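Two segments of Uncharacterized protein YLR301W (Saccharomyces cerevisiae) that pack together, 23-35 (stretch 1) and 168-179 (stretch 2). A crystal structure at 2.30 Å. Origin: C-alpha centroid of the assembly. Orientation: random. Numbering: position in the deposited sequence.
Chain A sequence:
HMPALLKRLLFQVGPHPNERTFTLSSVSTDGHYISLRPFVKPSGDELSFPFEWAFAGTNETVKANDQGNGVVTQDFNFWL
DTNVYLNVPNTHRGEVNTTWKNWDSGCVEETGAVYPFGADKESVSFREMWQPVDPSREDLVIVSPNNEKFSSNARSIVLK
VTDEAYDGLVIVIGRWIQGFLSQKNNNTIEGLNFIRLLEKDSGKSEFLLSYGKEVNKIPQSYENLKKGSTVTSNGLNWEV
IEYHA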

# COMPACT_ATOMS: atom_id res chain seq x y z
N THR A 23 -1.46 0.37 -11.38
CA THR A 23 -0.19 0.84 -11.90
C THR A 23 1.02 0.20 -11.19
O THR A 23 1.10 0.18 -9.95
CB THR A 23 -0.10 2.36 -11.78
OG1 THR A 23 -1.02 2.94 -12.70
CG2 THR A 23 1.34 2.86 -12.10
N LEU A 24 1.96 -0.29 -11.99
CA LEU A 24 3.23 -0.78 -11.49
C LEU A 24 4.32 -0.05 -12.28
O LEU A 24 4.24 0.04 -13.51
CB LEU A 24 3.36 -2.29 -11.72
CG LEU A 24 2.63 -3.26 -10.77
CD1 LEU A 24 2.83 -4.70 -11.17
CD2 LEU A 24 3.08 -3.07 -9.33
N SER A 25 5.32 0.48 -11.58
CA SER A 25 6.51 1.02 -12.25
C SER A 25 7.71 0.12 -12.01
O SER A 25 8.04 -0.21 -10.86
CB SER A 25 6.82 2.44 -11.79
OG SER A 25 5.81 3.36 -12.20
N SER A 26 8.35 -0.31 -13.10
CA SER A 26 9.55 -1.12 -13.02
C SER A 26 10.80 -0.28 -13.30
O SER A 26 10.93 0.33 -14.37
CB SER A 26 9.49 -2.29 -14.01
OG SER A 26 8.27 -2.99 -13.94
N VAL A 27 11.73 -0.27 -12.34
CA VAL A 27 13.01 0.38 -12.58
C VAL A 27 14.13 -0.66 -12.46
O VAL A 27 14.37 -1.21 -11.37
CB VAL A 27 13.25 1.55 -11.61
CG1 VAL A 27 14.58 2.25 -11.93
CG2 VAL A 27 12.09 2.54 -11.69
N SER A 28 14.80 -0.94 -13.57
CA SER A 28 15.86 -1.93 -13.56
C SER A 28 17.05 -1.41 -12.77
O SER A 28 17.16 -0.20 -12.52
CB SER A 28 16.30 -2.30 -14.98
OG SER A 28 16.94 -1.21 -15.61
N THR A 29 17.94 -2.31 -12.38
CA THR A 29 19.16 -1.97 -11.67
C THR A 29 19.95 -0.93 -12.49
O THR A 29 20.41 0.08 -11.95
CB THR A 29 20.02 -3.22 -11.47
OG1 THR A 29 19.26 -4.23 -10.81
CG2 THR A 29 21.27 -2.88 -10.63
N ASP A 30 20.12 -1.19 -13.78
CA ASP A 30 20.82 -0.25 -14.66
C ASP A 30 20.07 1.09 -14.84
O ASP A 30 20.65 2.06 -15.33
CB ASP A 30 21.10 -0.87 -16.04
CG ASP A 30 22.13 -1.98 -15.98
OD1 ASP A 30 22.60 -2.31 -14.86
OD2 ASP A 30 22.45 -2.53 -17.06
N GLY A 31 18.79 1.14 -14.45
CA GLY A 31 18.04 2.39 -14.47
C GLY A 31 16.98 2.54 -15.57
O GLY A 31 16.34 3.60 -15.67
N HIS A 32 16.80 1.52 -16.40
CA HIS A 32 15.75 1.53 -17.42
C HIS A 32 14.38 1.41 -16.71
O HIS A 32 14.26 0.73 -15.68
CB HIS A 32 15.96 0.39 -18.41
CG HIS A 32 17.37 0.26 -18.89
ND1 HIS A 32 18.04 1.30 -19.51
CD2 HIS A 32 18.25 -0.77 -18.82
CE1 HIS A 32 19.26 0.92 -19.80
NE2 HIS A 32 19.42 -0.34 -19.40
N TYR A 33 13.35 2.07 -17.26
CA TYR A 33 12.06 2.15 -16.57
C TYR A 33 10.86 2.03 -17.52
O TYR A 33 10.90 2.50 -18.67
CB TYR A 33 11.97 3.47 -15.79
CG TYR A 33 11.96 4.69 -16.68
CD1 TYR A 33 10.77 5.20 -17.17
CD2 TYR A 33 13.15 5.32 -17.05
CE1 TYR A 33 10.74 6.31 -17.99
CE2 TYR A 33 13.13 6.45 -17.88
CZ TYR A 33 11.93 6.93 -18.34
OH TYR A 33 11.89 8.04 -19.17
N ILE A 34 9.79 1.39 -17.03
CA ILE A 34 8.48 1.37 -17.70
C ILE A 34 7.38 1.51 -16.65
O ILE A 34 7.53 1.06 -15.51
CB ILE A 34 8.28 0.06 -18.47
CG1 ILE A 34 6.95 0.06 -19.23
CG2 ILE A 34 8.33 -1.13 -17.54
CD1 ILE A 34 6.91 -0.96 -20.35
N SER A 35 6.28 2.15 -17.02
CA SER A 35 5.15 2.30 -16.12
C SER A 35 3.84 2.05 -16.88
O SER A 35 3.48 2.84 -17.76
CB SER A 35 5.15 3.69 -15.47
OG SER A 35 4.17 3.79 -14.45
N GLY A 168 10.55 -0.68 -28.63
CA GLY A 168 10.14 -1.69 -27.67
C GLY A 168 11.11 -1.91 -26.52
O GLY A 168 12.33 -1.90 -26.71
N LEU A 169 10.55 -2.15 -25.33
CA LEU A 169 11.34 -2.38 -24.12
C LEU A 169 10.61 -3.39 -23.26
O LEU A 169 9.41 -3.25 -23.00
CB LEU A 169 11.44 -1.07 -23.33
CG LEU A 169 12.76 -0.51 -22.79
CD1 LEU A 169 12.60 -0.06 -21.36
CD2 LEU A 169 13.91 -1.49 -22.93
N VAL A 170 11.31 -4.42 -22.81
CA VAL A 170 10.76 -5.33 -21.81
C VAL A 170 11.66 -5.30 -20.58
O VAL A 170 12.89 -5.41 -20.70
CB VAL A 170 10.59 -6.76 -22.37
CG1 VAL A 170 10.16 -7.72 -21.26
CG2 VAL A 170 9.56 -6.75 -23.47
N ILE A 171 11.07 -5.09 -19.41
CA ILE A 171 11.83 -5.00 -18.16
C ILE A 171 11.40 -6.10 -17.21
O ILE A 171 10.23 -6.17 -16.81
CB ILE A 171 11.69 -3.61 -17.50
CG1 ILE A 171 12.31 -2.54 -18.39
CG2 ILE A 171 12.33 -3.60 -16.11
CD1 ILE A 171 12.09 -1.13 -17.91
N VAL A 172 12.36 -6.97 -16.87
CA VAL A 172 12.11 -8.13 -16.02
C VAL A 172 12.70 -7.90 -14.62
O VAL A 172 13.92 -7.85 -14.44
CB VAL A 172 12.74 -9.43 -16.65
CG1 VAL A 172 12.44 -10.66 -15.80
CG2 VAL A 172 12.22 -9.65 -18.06
N ILE A 173 11.82 -7.76 -13.62
CA ILE A 173 12.28 -7.66 -12.24
C ILE A 173 11.69 -8.78 -11.37
O ILE A 173 10.47 -8.83 -11.10
CB ILE A 173 11.93 -6.30 -11.62
CG1 ILE A 173 12.42 -5.18 -12.55
CG2 ILE A 173 12.55 -6.19 -10.22
CD1 ILE A 173 12.11 -3.79 -12.03
N GLY A 174 12.58 -9.67 -10.92
CA GLY A 174 12.14 -10.85 -10.22
C GLY A 174 11.09 -11.59 -11.04
O GLY A 174 11.36 -11.98 -12.20
N ARG A 175 9.90 -11.76 -10.46
CA ARG A 175 8.83 -12.48 -11.14
C ARG A 175 7.98 -11.61 -12.05
O ARG A 175 7.16 -12.12 -12.82
CB ARG A 175 7.93 -13.17 -10.12
CG ARG A 175 8.61 -14.31 -9.35
CD ARG A 175 7.61 -14.89 -8.36
NE ARG A 175 7.67 -16.35 -8.29
CZ ARG A 175 8.66 -17.00 -7.71
NH1 ARG A 175 9.68 -16.33 -7.18
NH2 ARG A 175 8.64 -18.33 -7.67
N TRP A 176 8.19 -10.30 -11.99
CA TRP A 176 7.29 -9.35 -12.68
C TRP A 176 7.88 -8.74 -13.96
O TRP A 176 8.90 -8.05 -13.93
CB TRP A 176 6.88 -8.23 -11.73
CG TRP A 176 6.10 -8.68 -10.54
CD1 TRP A 176 6.60 -9.23 -9.39
CD2 TRP A 176 4.67 -8.61 -10.35
NE1 TRP A 176 5.58 -9.51 -8.51
CE2 TRP A 176 4.38 -9.14 -9.07
CE3 TRP A 176 3.60 -8.16 -11.15
CZ2 TRP A 176 3.06 -9.23 -8.56
CZ3 TRP A 176 2.29 -8.25 -10.64
CH2 TRP A 176 2.04 -8.78 -9.36
N ILE A 177 7.19 -8.98 -15.07
CA ILE A 177 7.64 -8.49 -16.36
C ILE A 177 6.66 -7.47 -16.92
O ILE A 177 5.46 -7.73 -17.00
CB ILE A 177 7.76 -9.64 -17.38
CG1 ILE A 177 8.88 -10.62 -16.98
CG2 ILE A 177 8.00 -9.11 -18.78
CD1 ILE A 177 8.39 -11.87 -16.27
N GLN A 178 7.17 -6.30 -17.30
CA GLN A 178 6.37 -5.32 -18.03
C GLN A 178 7.09 -4.94 -19.31
O GLN A 178 8.33 -4.83 -19.33
CB GLN A 178 6.09 -4.09 -17.18
CG GLN A 178 5.24 -4.38 -15.97
CD GLN A 178 4.74 -3.11 -15.33
OE1 GLN A 178 3.52 -2.85 -15.31
NE2 GLN A 178 5.66 -2.29 -14.82
N GLY A 179 6.32 -4.76 -20.38
CA GLY A 179 6.88 -4.49 -21.69
C GLY A 179 5.99 -3.65 -22.59
O GLY A 179 4.77 -3.58 -22.40
O HOH W 1 8.84 -5.41 -14.49

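Each stretch is a β-hairpin, and the two hairpins pack face to face with their strands nearly perpendicular. Strand 24-27 crosses strand 168-173 at 88° with a closest axial approach of 7.5 Å, and strand 33-35 crosses the same strand at 94° and 7.6 Å. At such angles the backbones cannot pair edge to edge: the paired backbone bonds lie within each hairpin, none joins the two backbones, and contact is left chiefly to side chains. In the first hairpin, Ser26 N donates to Ile34 O (2.9 Å) and Ile34 N to Ser26 O (3.1 Å); a type I turn from Ser28 to Gly31 reverses the chain. In the second, Ile171 N donates to Gln178 O (2.8 Å) and Gln178 N to Ile171 O (3.1 Å), and a type II' turn runs from Ile173 to Trp176. The alternation of the strands directs Leu24, Ser26 and Ile34 toward the second stretch, and Leu169, Ile171, Ile173, Trp176 and Gln178 toward the first.

The polar centre of the contact is the side-chain amide of Gln178. Its NE2 donates to the backbone carbonyl Leu24 O (3.0 Å, 161°) and to the hydroxyl Ser26 OG (2.8 Å, 149°), so both amide hydrogens are used. The carbonyl end of the amide, Gln178 OE1, lies 3.5 Å from Leu24 O, but both atoms are acceptors and no bond joins them; OE1 is satisfied elsewhere in the structure.

Ser26 OG accepts from Gln178 NE2 and donates its own hydrogen to a water, whose O lies 2.5 Å from Ser26 OG. The water in turn spends both hydrogens on the second hairpin, donating to Ile171 O at 2.8 Å and to Trp176 O at 2.7 Å. These two carbonyls already accept from Gln178 N and Ile173 N, respectively, within their own hairpin, so the water adds a second bond to each and ties the serine to both strands.

Apolar contacts surround this network. Ile171 reaches across to the first hairpin: its CD1 lies 3.8 Å from Ile34 CG2 and 3.4 Å from the carbonyl carbon Tyr33 C, while its CG2 is 3.8 Å from Ser26 CB. Ile173 CD1 packs 3.6 Å from Ser26 CB, so the small serine side chain presents its methylene to two isoleucines while its hydroxyl serves the polar network. Ile34 CG2 rests 3.7 Å from Gln178 CB, covering the aliphatic base of the glutamine, and Ile34 CD1 extends to 3.6 Å from Gly179 C. Leu24 CD1 meets Trp176 CE3 at 3.5 Å, approaching the indole obliquely; Trp176 NE1 finds its partner elsewhere in the structure.

Away from the contact, Ser25 OG and Ser35 OG share a hydrogen bond of 2.8 Å across the first hairpin. Near its turn, Ser28 OG accepts weak hydrogen bonds from Gly31 N (3.2 Å) and His32 N (2.8 Å).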